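Local coordinates for sensor protein CpxA (PDB 3V67) that probably acts as the sensor histidine kinase of a two-component system, for which this chain supplies the periplasmic signal-sensing domain with its PAS fold, at residues A[45-51]-A[68-74]; A[57-63]-A[116-122]; A[80-84]-A[99-105]. One frame throughout, in Å; residues are numbered along the deposited sequence.

Contact 1 (A[45-51]-A[68-74])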
loop_
_atom_site.group_PDB
_atom_site.type_symbol
_atom_site.label_atom_id
_atom_site.label_comp_id
_atom_site.label_asym_id
_atom_site.label_seq_id
_atom_site.Cartn_x
_atom_site.Cartn_y
_atom_site.Cartn_z
ATOM N N GLU A 45 -3.392 -26.993 -1.914
ATOM C CA GLU A 45 -3.088 -26.485 -3.246
ATOM C C GLU A 45 -4.067 -27.015 -4.294
ATOM O O GLU A 45 -4.109 -26.526 -5.428
ATOM C CB GLU A 45 -1.649 -26.827 -3.617
ATOM C CG GLU A 45 -0.653 -26.129 -2.694
ATOM C CD GLU A 45 0.765 -26.601 -2.900
ATOM O OE1 GLU A 45 1.638 -25.745 -3.161
ATOM O OE2 GLU A 45 1.007 -27.824 -2.796
ATOM N N GLY A 46 -4.865 -28.002 -3.903
ATOM C CA GLY A 46 -5.839 -28.596 -4.797
ATOM C C GLY A 46 -6.984 -27.672 -5.160
ATOM O O GLY A 46 -7.638 -27.869 -6.181
ATOM N N ASN A 47 -7.234 -26.660 -4.335
ATOM C CA ASN A 47 -8.388 -25.794 -4.553
ATOM C C ASN A 47 -8.230 -24.759 -5.669
ATOM O O ASN A 47 -9.183 -24.052 -5.998
ATOM C CB ASN A 47 -8.836 -25.133 -3.247
ATOM C CG ASN A 47 -9.983 -25.875 -2.585
ATOM O OD1 ASN A 47 -10.736 -26.591 -3.248
ATOM N ND2 ASN A 47 -10.125 -25.708 -1.276
ATOM N N ARG A 48 -7.037 -24.676 -6.253
ATOM C CA ARG A 48 -6.811 -23.778 -7.387
ATOM C C ARG A 48 -7.213 -24.433 -8.702
ATOM O O ARG A 48 -6.839 -25.573 -8.979
ATOM C CB ARG A 48 -5.354 -23.333 -7.451
ATOM C CG ARG A 48 -4.971 -22.339 -6.379
ATOM C CD ARG A 48 -3.563 -21.837 -6.600
ATOM N NE ARG A 48 -3.448 -21.064 -7.831
ATOM C CZ ARG A 48 -3.798 -19.787 -7.933
ATOM N NH1 ARG A 48 -4.291 -19.157 -6.878
ATOM N NH2 ARG A 48 -3.659 -19.142 -9.084
ATOM N N ALA A 49 -7.967 -23.700 -9.515
ATOM C CA ALA A 49 -8.583 -24.264 -10.710
ATOM C C ALA A 49 -7.663 -24.230 -11.926
ATOM O O ALA A 49 -7.920 -24.896 -12.928
ATOM C CB ALA A 49 -9.887 -23.555 -11.010
ATOM N N GLY A 50 -6.591 -23.453 -11.837
ATOM C CA GLY A 50 -5.666 -23.330 -12.945
ATOM C C GLY A 50 -4.605 -22.299 -12.652
ATOM O O GLY A 50 -4.544 -21.761 -11.548
ATOM N N LYS A 51 -3.764 -22.020 -13.641
ATOM C CA LYS A 51 -2.675 -21.071 -13.455
ATOM C C LYS A 51 -3.179 -19.631 -13.518
ATOM O O LYS A 51 -2.668 -18.756 -12.824
ATOM C CB LYS A 51 -1.557 -21.312 -14.478
ATOM C CG LYS A 51 -1.940 -21.012 -15.910
ATOM C CD LYS A 51 -0.895 -21.507 -16.892
ATOM C CE LYS A 51 -1.175 -20.952 -18.279
ATOM N NZ LYS A 51 -0.924 -21.949 -19.355
ATOM N N LEU A 68 8.071 -25.491 -0.140
ATOM C CA LEU A 68 7.374 -26.772 -0.157
ATOM C C LEU A 68 6.093 -26.679 -0.966
ATOM O O LEU A 68 5.153 -25.995 -0.574
ATOM C CB LEU A 68 7.033 -27.216 1.260
ATOM C CG LEU A 68 8.180 -27.212 2.261
ATOM C CD1 LEU A 68 7.699 -27.694 3.621
ATOM C CD2 LEU A 68 9.331 -28.065 1.757
ATOM N N THR A 69 6.056 -27.382 -2.092
ATOM C CA THR A 69 4.884 -27.385 -2.959
ATOM C C THR A 69 4.904 -28.581 -3.897
ATOM O O THR A 69 5.970 -29.098 -4.222
ATOM C CB THR A 69 4.791 -26.071 -3.777
ATOM O OG1 THR A 69 3.533 -26.007 -4.463
ATOM C CG2 THR A 69 5.934 -25.989 -4.783
ATOM N N THR A 70 3.722 -29.030 -4.305
ATOM C CA THR A 70 3.613 -29.951 -5.422
ATOM C C THR A 70 3.697 -29.055 -6.640
ATOM O O THR A 70 3.041 -28.018 -6.664
ATOM C CB THR A 70 2.244 -30.662 -5.432
ATOM O OG1 THR A 70 1.313 -29.883 -6.192
ATOM C CG2 THR A 70 1.717 -30.835 -4.017
ATOM N N ASP A 71 4.489 -29.411 -7.645
ATOM C CA ASP A 71 4.694 -28.474 -8.754
ATOM C C ASP A 71 3.397 -27.973 -9.404
ATOM O O ASP A 71 2.541 -28.764 -9.794
ATOM C CB ASP A 71 5.615 -29.064 -9.817
ATOM C CG ASP A 71 6.045 -28.036 -10.841
ATOM O OD1 ASP A 71 7.182 -27.534 -10.736
ATOM O OD2 ASP A 71 5.241 -27.719 -11.741
ATOM N N LYS A 72 3.261 -26.653 -9.504
ATOM C CA LYS A 72 2.043 -26.049 -10.042
ATOM C C LYS A 72 2.244 -25.405 -11.420
ATOM O O LYS A 72 3.321 -24.890 -11.734
ATOM C CB LYS A 72 1.446 -25.043 -9.046
ATOM C CG LYS A 72 -0.084 -25.042 -8.993
ATOM C CD LYS A 72 -0.612 -24.152 -7.874
ATOM C CE LYS A 72 -1.303 -24.971 -6.790
ATOM N NZ LYS A 72 -1.678 -24.137 -5.610
ATOM N N ARG A 73 1.177 -25.443 -12.216
ATOM C CA ARG A 73 1.106 -24.946 -13.594
ATOM C C ARG A 73 1.891 -23.664 -13.903
ATOM O O ARG A 73 2.302 -23.444 -15.043
ATOM C CB ARG A 73 -0.366 -24.736 -13.976
ATOM C CG ARG A 73 -1.337 -25.776 -13.410
ATOM C CD ARG A 73 -1.964 -25.314 -12.094
ATOM N NE ARG A 73 -3.198 -26.036 -11.800
ATOM C CZ ARG A 73 -3.951 -25.830 -10.723
ATOM N NH1 ARG A 73 -3.597 -24.921 -9.821
ATOM N NH2 ARG A 73 -5.062 -26.534 -10.544
ATOM N N SER A 74 2.093 -22.821 -12.895
ATOM C CA SER A 74 2.778 -21.546 -13.093
ATOM C C SER A 74 4.205 -21.538 -12.544
ATOM O O SER A 74 4.416 -21.512 -11.334
ATOM C CB SER A 74 1.971 -20.405 -12.468
ATOM O OG SER A 74 2.599 -19.158 -12.704
HETATM O O HOH W 1 3.449 -24.062 -1.616
#

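Contact 2 (A[57-63]-A[116-122])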
loop_
_atom_site.group_PDB
_atom_site.type_symbol
_atom_site.label_atom_id
_atom_site.label_comp_id
_atom_site.label_asym_id
_atom_site.label_seq_id
_atom_site.Cartn_x
_atom_site.Cartn_y
_atom_site.Cartn_z
ATOM N N ARG A 57 -2.729 -17.343 -4.013
ATOM C CA ARG A 57 -2.127 -18.659 -3.900
ATOM C C ARG A 57 -1.310 -18.792 -2.620
ATOM O O ARG A 57 -0.457 -17.963 -2.332
ATOM C CB ARG A 57 -1.237 -18.930 -5.109
ATOM C CG ARG A 57 -0.394 -20.171 -4.955
ATOM C CD ARG A 57 0.351 -20.512 -6.224
ATOM N NE ARG A 57 1.205 -21.674 -6.013
ATOM C CZ ARG A 57 2.052 -22.154 -6.916
ATOM N NH1 ARG A 57 2.159 -21.571 -8.103
ATOM N NH2 ARG A 57 2.793 -23.218 -6.630
ATOM N N VAL A 58 -1.569 -19.846 -1.855
ATOM C CA VAL A 58 -0.830 -20.081 -0.622
ATOM C C VAL A 58 0.431 -20.914 -0.864
ATOM O O VAL A 58 0.365 -21.992 -1.451
ATOM C CB VAL A 58 -1.718 -20.756 0.440
ATOM C CG1 VAL A 58 -0.890 -21.163 1.640
ATOM C CG2 VAL A 58 -2.846 -19.820 0.858
ATOM N N PHE A 59 1.575 -20.394 -0.425
ATOM C CA PHE A 59 2.845 -21.111 -0.517
ATOM C C PHE A 59 3.322 -21.510 0.874
ATOM O O PHE A 59 2.898 -20.939 1.876
ATOM C CB PHE A 59 3.930 -20.230 -1.130
ATOM C CG PHE A 59 3.840 -20.062 -2.623
ATOM C CD1 PHE A 59 4.520 -20.918 -3.476
ATOM C CD2 PHE A 59 3.118 -19.015 -3.173
ATOM C CE1 PHE A 59 4.464 -20.742 -4.847
ATOM C CE2 PHE A 59 3.058 -18.837 -4.544
ATOM C CZ PHE A 59 3.732 -19.701 -5.380
ATOM N N PHE A 60 4.237 -22.471 0.926
ATOM C CA PHE A 60 4.814 -22.901 2.188
ATOM C C PHE A 60 6.321 -23.045 2.074
ATOM O O PHE A 60 6.849 -23.261 0.989
ATOM C CB PHE A 60 4.201 -24.230 2.634
ATOM C CG PHE A 60 2.736 -24.142 2.951
ATOM C CD1 PHE A 60 2.311 -23.630 4.165
ATOM C CD2 PHE A 60 1.784 -24.569 2.038
ATOM C CE1 PHE A 60 0.964 -23.540 4.462
ATOM C CE2 PHE A 60 0.439 -24.487 2.331
ATOM C CZ PHE A 60 0.028 -23.972 3.547
ATOM N N SER A 61 7.008 -22.922 3.204
ATOM C CA SER A 61 8.428 -23.222 3.269
ATOM C C SER A 61 8.756 -23.725 4.663
ATOM O O SER A 61 7.917 -23.658 5.561
ATOM C CB SER A 61 9.268 -21.984 2.953
ATOM O OG SER A 61 9.446 -21.177 4.108
ATOM N N ASP A 62 9.963 -24.247 4.843
ATOM C CA ASP A 62 10.408 -24.629 6.176
ATOM C C ASP A 62 11.256 -23.511 6.772
ATOM O O ASP A 62 11.281 -22.399 6.244
ATOM C CB ASP A 62 11.164 -25.968 6.165
ATOM C CG ASP A 62 12.315 -25.996 5.172
ATOM O OD1 ASP A 62 12.963 -24.951 4.957
ATOM O OD2 ASP A 62 12.574 -27.080 4.605
ATOM N N TYR A 63 11.947 -23.809 7.866
ATOM C CA TYR A 63 12.853 -22.846 8.477
ATOM C C TYR A 63 14.288 -23.075 8.023
ATOM O O TYR A 63 15.231 -22.719 8.729
ATOM C CB TYR A 63 12.774 -22.926 9.999
ATOM C CG TYR A 63 11.512 -22.345 10.590
ATOM C CD1 TYR A 63 11.452 -21.015 10.975
ATOM C CD2 TYR A 63 10.380 -23.130 10.765
ATOM C CE1 TYR A 63 10.298 -20.480 11.520
ATOM C CE2 TYR A 63 9.223 -22.607 11.312
ATOM C CZ TYR A 63 9.188 -21.283 11.686
ATOM O OH TYR A 63 8.037 -20.765 12.227
ATOM N N GLU A 116 6.470 -27.468 12.297
ATOM C CA GLU A 116 6.519 -26.010 12.263
ATOM C C GLU A 116 7.058 -25.502 10.930
ATOM O O GLU A 116 8.234 -25.689 10.599
ATOM C CB GLU A 116 7.364 -25.465 13.417
ATOM C CG GLU A 116 6.666 -25.496 14.763
ATOM C CD GLU A 116 7.565 -25.020 15.890
ATOM O OE1 GLU A 116 8.801 -25.140 15.756
ATOM O OE2 GLU A 116 7.037 -24.525 16.908
ATOM N N LEU A 117 6.182 -24.855 10.171
ATOM C CA LEU A 117 6.510 -24.355 8.844
ATOM C C LEU A 117 6.154 -22.881 8.723
ATOM O O LEU A 117 5.739 -22.245 9.694
ATOM C CB LEU A 117 5.742 -25.144 7.784
ATOM C CG LEU A 117 5.857 -26.665 7.863
ATOM C CD1 LEU A 117 4.938 -27.316 6.842
ATOM C CD2 LEU A 117 7.302 -27.104 7.658
ATOM N N LEU A 118 6.305 -22.346 7.516
ATOM C CA LEU A 118 5.983 -20.952 7.251
ATOM C C LEU A 118 5.062 -20.835 6.045
ATOM O O LEU A 118 5.245 -21.516 5.037
ATOM C CB LEU A 118 7.263 -20.146 7.034
ATOM C CG LEU A 118 8.219 -20.150 8.228
ATOM C CD1 LEU A 118 9.641 -19.903 7.770
ATOM C CD2 LEU A 118 7.792 -19.105 9.254
ATOM N N MET A 119 4.067 -19.964 6.164
ATOM C CA MET A 119 3.069 -19.758 5.131
ATOM C C MET A 119 3.275 -18.407 4.462
ATOM O O MET A 119 3.698 -17.433 5.097
ATOM C CB MET A 119 1.660 -19.833 5.728
ATOM C CG MET A 119 0.547 -19.967 4.695
ATOM S SD MET A 119 -1.102 -19.740 5.393
ATOM C CE MET A 119 -1.241 -17.959 5.332
ATOM N N TYR A 120 2.972 -18.363 3.173
ATOM C CA TYR A 120 3.124 -17.161 2.375
ATOM C C TYR A 120 1.900 -17.044 1.479
ATOM O O TYR A 120 1.201 -18.032 1.243
ATOM C CB TYR A 120 4.367 -17.260 1.493
ATOM C CG TYR A 120 5.654 -17.617 2.203
ATOM C CD1 TYR A 120 6.597 -16.639 2.501
ATOM C CD2 TYR A 120 5.943 -18.934 2.546
ATOM C CE1 TYR A 120 7.785 -16.960 3.135
ATOM C CE2 TYR A 120 7.128 -19.263 3.188
ATOM C CZ TYR A 120 8.044 -18.275 3.477
ATOM O OH TYR A 120 9.222 -18.597 4.111
ATOM N N VAL A 121 1.645 -15.843 0.974
ATOM C CA VAL A 121 0.530 -15.632 0.058
ATOM C C VAL A 121 0.974 -14.818 -1.152
ATOM O O VAL A 121 1.502 -13.715 -1.012
ATOM C CB VAL A 121 -0.662 -14.927 0.752
ATOM C CG1 VAL A 121 -1.774 -14.664 -0.243
ATOM C CG2 VAL A 121 -1.182 -15.763 1.910
ATOM N N GLY A 122 0.768 -15.377 -2.339
ATOM C CA GLY A 122 1.054 -14.684 -3.577
ATOM C C GLY A 122 -0.239 -14.220 -4.212
ATOM O O GLY A 122 -1.259 -14.896 -4.124
HETATM O O HOH W 2 6.135 -22.463 12.785
#

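Contact 3 (A[80-84]-A[99-105])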
loop_
_atom_site.group_PDB
_atom_site.type_symbol
_atom_site.label_atom_id
_atom_site.label_comp_id
_atom_site.label_asym_id
_atom_site.label_seq_id
_atom_site.Cartn_x
_atom_site.Cartn_y
_atom_site.Cartn_z
ATOM N N ALA A 80 9.282 -16.541 -8.258
ATOM C CA ALA A 80 9.062 -15.402 -7.378
ATOM C C ALA A 80 9.069 -15.832 -5.915
ATOM O O ALA A 80 9.703 -15.189 -5.079
ATOM C CB ALA A 80 7.748 -14.710 -7.725
ATOM N N MET A 81 8.374 -16.927 -5.613
ATOM C CA MET A 81 8.325 -17.432 -4.241
ATOM C C MET A 81 9.698 -17.837 -3.724
ATOM O O MET A 81 10.075 -17.466 -2.613
ATOM C CB MET A 81 7.349 -18.603 -4.107
ATOM C CG MET A 81 7.368 -19.256 -2.726
ATOM S SD MET A 81 7.182 -18.092 -1.353
ATOM C CE MET A 81 5.651 -17.287 -1.781
ATOM N N GLN A 82 10.440 -18.597 -4.525
ATOM C CA GLN A 82 11.783 -19.014 -4.130
ATOM C C GLN A 82 12.662 -17.809 -3.825
ATOM O O GLN A 82 13.316 -17.740 -2.769
ATOM C CB GLN A 82 12.426 -19.872 -5.219
ATOM C CG GLN A 82 13.916 -20.126 -5.020
ATOM C CD GLN A 82 14.217 -21.115 -3.902
ATOM O OE1 GLN A 82 13.331 -21.514 -3.145
ATOM N NE2 GLN A 82 15.477 -21.521 -3.802
ATOM N N ASN A 83 12.664 -16.855 -4.753
ATOM C CA ASN A 83 13.408 -15.621 -4.556
ATOM C C ASN A 83 13.015 -14.929 -3.255
ATOM O O ASN A 83 13.881 -14.495 -2.497
ATOM C CB ASN A 83 13.214 -14.672 -5.737
ATOM C CG ASN A 83 14.026 -13.400 -5.596
ATOM O OD1 ASN A 83 13.576 -12.426 -4.995
ATOM N ND2 ASN A 83 15.237 -13.408 -6.143
ATOM N N PHE A 84 11.711 -14.845 -2.998
ATOM C CA PHE A 84 11.209 -14.215 -1.779
ATOM C C PHE A 84 11.752 -14.902 -0.537
ATOM O O PHE A 84 12.239 -14.243 0.384
ATOM C CB PHE A 84 9.677 -14.220 -1.747
ATOM C CG PHE A 84 9.095 -13.466 -0.583
ATOM C CD1 PHE A 84 8.846 -12.107 -0.677
ATOM C CD2 PHE A 84 8.798 -14.115 0.606
ATOM C CE1 PHE A 84 8.313 -11.408 0.391
ATOM C CE2 PHE A 84 8.266 -13.422 1.676
ATOM C CZ PHE A 84 8.023 -12.065 1.567
ATOM N N TYR A 99 6.951 -8.734 -7.562
ATOM C CA TYR A 99 7.642 -9.387 -8.666
ATOM C C TYR A 99 6.860 -9.165 -9.955
ATOM O O TYR A 99 5.942 -9.921 -10.276
ATOM C CB TYR A 99 7.794 -10.883 -8.387
ATOM C CG TYR A 99 8.714 -11.187 -7.227
ATOM C CD1 TYR A 99 10.066 -11.426 -7.436
ATOM C CD2 TYR A 99 8.234 -11.224 -5.923
ATOM C CE1 TYR A 99 10.911 -11.697 -6.386
ATOM C CE2 TYR A 99 9.072 -11.494 -4.864
ATOM C CZ TYR A 99 10.411 -11.731 -5.100
ATOM O OH TYR A 99 11.257 -12.001 -4.047
ATOM N N GLY A 100 7.225 -8.117 -10.687
ATOM C CA GLY A 100 6.462 -7.699 -11.846
ATOM C C GLY A 100 5.119 -7.155 -11.400
ATOM O O GLY A 100 5.021 -6.026 -10.923
ATOM N N ARG A 101 4.083 -7.970 -11.544
ATOM C CA ARG A 101 2.747 -7.599 -11.100
ATOM C C ARG A 101 2.266 -8.568 -10.027
ATOM O O ARG A 101 1.106 -8.528 -9.619
ATOM C CB ARG A 101 1.772 -7.601 -12.279
ATOM C CG ARG A 101 1.980 -6.468 -13.275
ATOM C CD ARG A 101 1.216 -5.217 -12.868
ATOM N NE ARG A 101 1.280 -4.178 -13.895
ATOM C CZ ARG A 101 0.461 -4.105 -14.941
ATOM N NH1 ARG A 101 -0.489 -5.016 -15.108
ATOM N NH2 ARG A 101 0.594 -3.124 -15.823
ATOM N N TYR A 102 3.165 -9.436 -9.572
ATOM C CA TYR A 102 2.813 -10.463 -8.597
ATOM C C TYR A 102 3.419 -10.173 -7.228
ATOM O O TYR A 102 4.619 -10.336 -7.022
ATOM C CB TYR A 102 3.268 -11.836 -9.090
ATOM C CG TYR A 102 2.652 -13.004 -8.353
ATOM C CD1 TYR A 102 1.292 -13.273 -8.450
ATOM C CD2 TYR A 102 3.432 -13.849 -7.574
ATOM C CE1 TYR A 102 0.726 -14.341 -7.785
ATOM C CE2 TYR A 102 2.874 -14.923 -6.904
ATOM C CZ TYR A 102 1.520 -15.164 -7.014
ATOM O OH TYR A 102 0.956 -16.232 -6.352
ATOM N N MET A 103 2.577 -9.742 -6.295
ATOM C CA MET A 103 3.014 -9.452 -4.935
ATOM C C MET A 103 3.083 -10.722 -4.093
ATOM O O MET A 103 2.231 -11.603 -4.205
ATOM C CB MET A 103 2.058 -8.459 -4.271
ATOM C CG MET A 103 2.526 -7.968 -2.911
ATOM S SD MET A 103 3.787 -6.690 -3.056
ATOM C CE MET A 103 2.775 -5.296 -3.525
ATOM N N ILE A 104 4.100 -10.812 -3.246
ATOM C CA ILE A 104 4.246 -11.949 -2.350
ATOM C C ILE A 104 4.448 -11.491 -0.914
ATOM O O ILE A 104 5.330 -10.675 -0.634
ATOM C CB ILE A 104 5.416 -12.843 -2.773
ATOM C CG1 ILE A 104 5.042 -13.621 -4.036
ATOM C CG2 ILE A 104 5.790 -13.793 -1.648
ATOM C CD1 ILE A 104 6.102 -14.578 -4.494
ATOM N N ALA A 105 3.629 -12.021 -0.008
ATOM C CA ALA A 105 3.667 -11.604 1.389
ATOM C C ALA A 105 3.945 -12.766 2.341
ATOM O O ALA A 105 3.423 -13.867 2.165
ATOM C CB ALA A 105 2.360 -10.909 1.763
#

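Contact 1 (A[45-51]-A[68-74])
The end of helix 37-46 with the loop after it, and the loop leading from strand 67-68 to helix 75-87, approach each other unevenly in this PAS fold: the CA atoms of E45 and T70 stand 7.9 Å apart, those of K51 and R73 5.4 Å. Side chains bridge the wider end. The carboxylate of E45, on an extended chain, reaches T69 and T70. OE2 of E45 takes a weak but nearly straight bond from T70 N (3.3 Å), while OE1 meets T69 OG1 at a distance too short to be trusted. Water 1 donates both to E45 OE1 and to L68 O, extending the link to strand 67-68.

K72 enters between E45 and R48, crossing the R48 side chain at about a right angle; its NZ reaches E45 O in a weak bond of 3.4 Å. Two like charges thus lie close, but the R48 guanidinium is held by R55 O and D53 O. At the closer end G50 N lies over one face of the R73 guanidinium. R73 CB packs on K51 CB at 3.7 Å, and R73 NH2 donates to R48 O at 2.6 Å, from 44° above the carbonyl plane.

Contact 2 (A[57-63]-A[116-122])
The Y63 ring, just past a strand of the PAS-fold sheet, has L118 over one face and the backbone of E116 at its edge, where E116 O comes to 3.3 Å from Y63 CE2. Over that face the L118 methyl CD1 makes a CH-pi contact, 3.9 Å from the ring centroid and 16° off the normal, while CD2 reaches the phenol end. Water 2, in the plane of the ring, joins Y63 OH to L117 O. The Y120 ring turns its edge to the partner strand, toward F59 O and S61, and R57 lays one guanidinium face against F59 CZ; NH1 of R57 is held by Q77.

F59, F60 and Y120 belong to an antiparallel pair of neighbouring strands in that sheet, crossing at 150°. R57-G122, F59-Y120 and S61-L118 are hydrogen-bonded pairs, each closed by two backbone bonds; V58-V121 and F60-M119 are the non-hydrogen-bonded pairs between them. V58, F60, M119 and V121 share one face, where M119 CG fits between V58 CG1 and F60 CE1, 3.6 Å from the latter, and M119 SD lies obliquely to the F60 ring in a Met-aromatic contact. Helix 37-46 covers this side through L41 and V44 against F60. On the other face, F59 and Y120 pack on M81 of helix 75-87. S61 holds OG between its own N and carbonyl carbon (chi1 84°), which turns the hydroxyl toward the neighbouring strand, and S61 OG and Y120 OH share a hydrogen bond of 2.6 Å.

Contact 3 (A[80-84]-A[99-105])
Two torsions bring the rings of Y99 and F84 into this contact. In Y99, CG stands anti to the carbonyl carbon (chi1 -67°), sending the ring from its strand across the start of segment 80-84. F84, with CG opposite its own backbone N (chi1 -174°), sends its ring back from the helix over I104.

Y99 lies on the helix by one ring face. A80 CB makes a CH-pi contact 4.0 Å from its centroid, and A80 O sits over that face toward the rim. The phenol end reaches further along the helix: Y99 OH donates to N83 OD1 at 2.5 Å, in the carbonyl plane and on a lone pair, with the amide nearly perpendicular to the ring. F84 N is also near Y99 OH, but the angle is poor for a bond, and this N-H is already used by A80 O in the helix.

I104 meets the helix with both branches. Its CG2 lies over one face of the F84 ring, 3.6 Å from the centroid, and also meets M81 CE at 3.5 Å, a tight approach for two carbons. The other branch ends in I104 CD1, which rests 3.6 Å from A80 CB. Carbonyl I104 O approaches F84 CE1 at 3.2 Å.

Between Y99 and Y102 the chain reverses in a type II' turn, whose G100 has the positive phi that suits glycine. The axes of segments 80-84 and 102-105 come within 9.4 Å at 40°; the contact joins helix 75-87 to the hairpin of strands 95-99 and 102-112: a helix packed on an antiparallel sheet, as in the PAS fold.

Overall arrangement
From the N terminus, helix 37-46 leads into contact 1, whose first segment is followed by strand 57-61, the opening of contact 2. Contact 1 closes its loop at 68-74, just before helix 75-87, while contact 2 stays open until strand 115-124; the two therefore cross. Contact 3 begins and ends within the loop that contact 2 closes, joining helix 75-87 to the hairpin before strand 115-124, and follows contact 1 in series. Contacts 1 and 2 meet where L68 N lies 2.8 Å from F60 O and around R57. Contacts 2 and 3 share the sheet, strands 102-112 and 115-124 being neighbours, with a probable hydrogen bond of 2.9 Å between A105 N and V121 O.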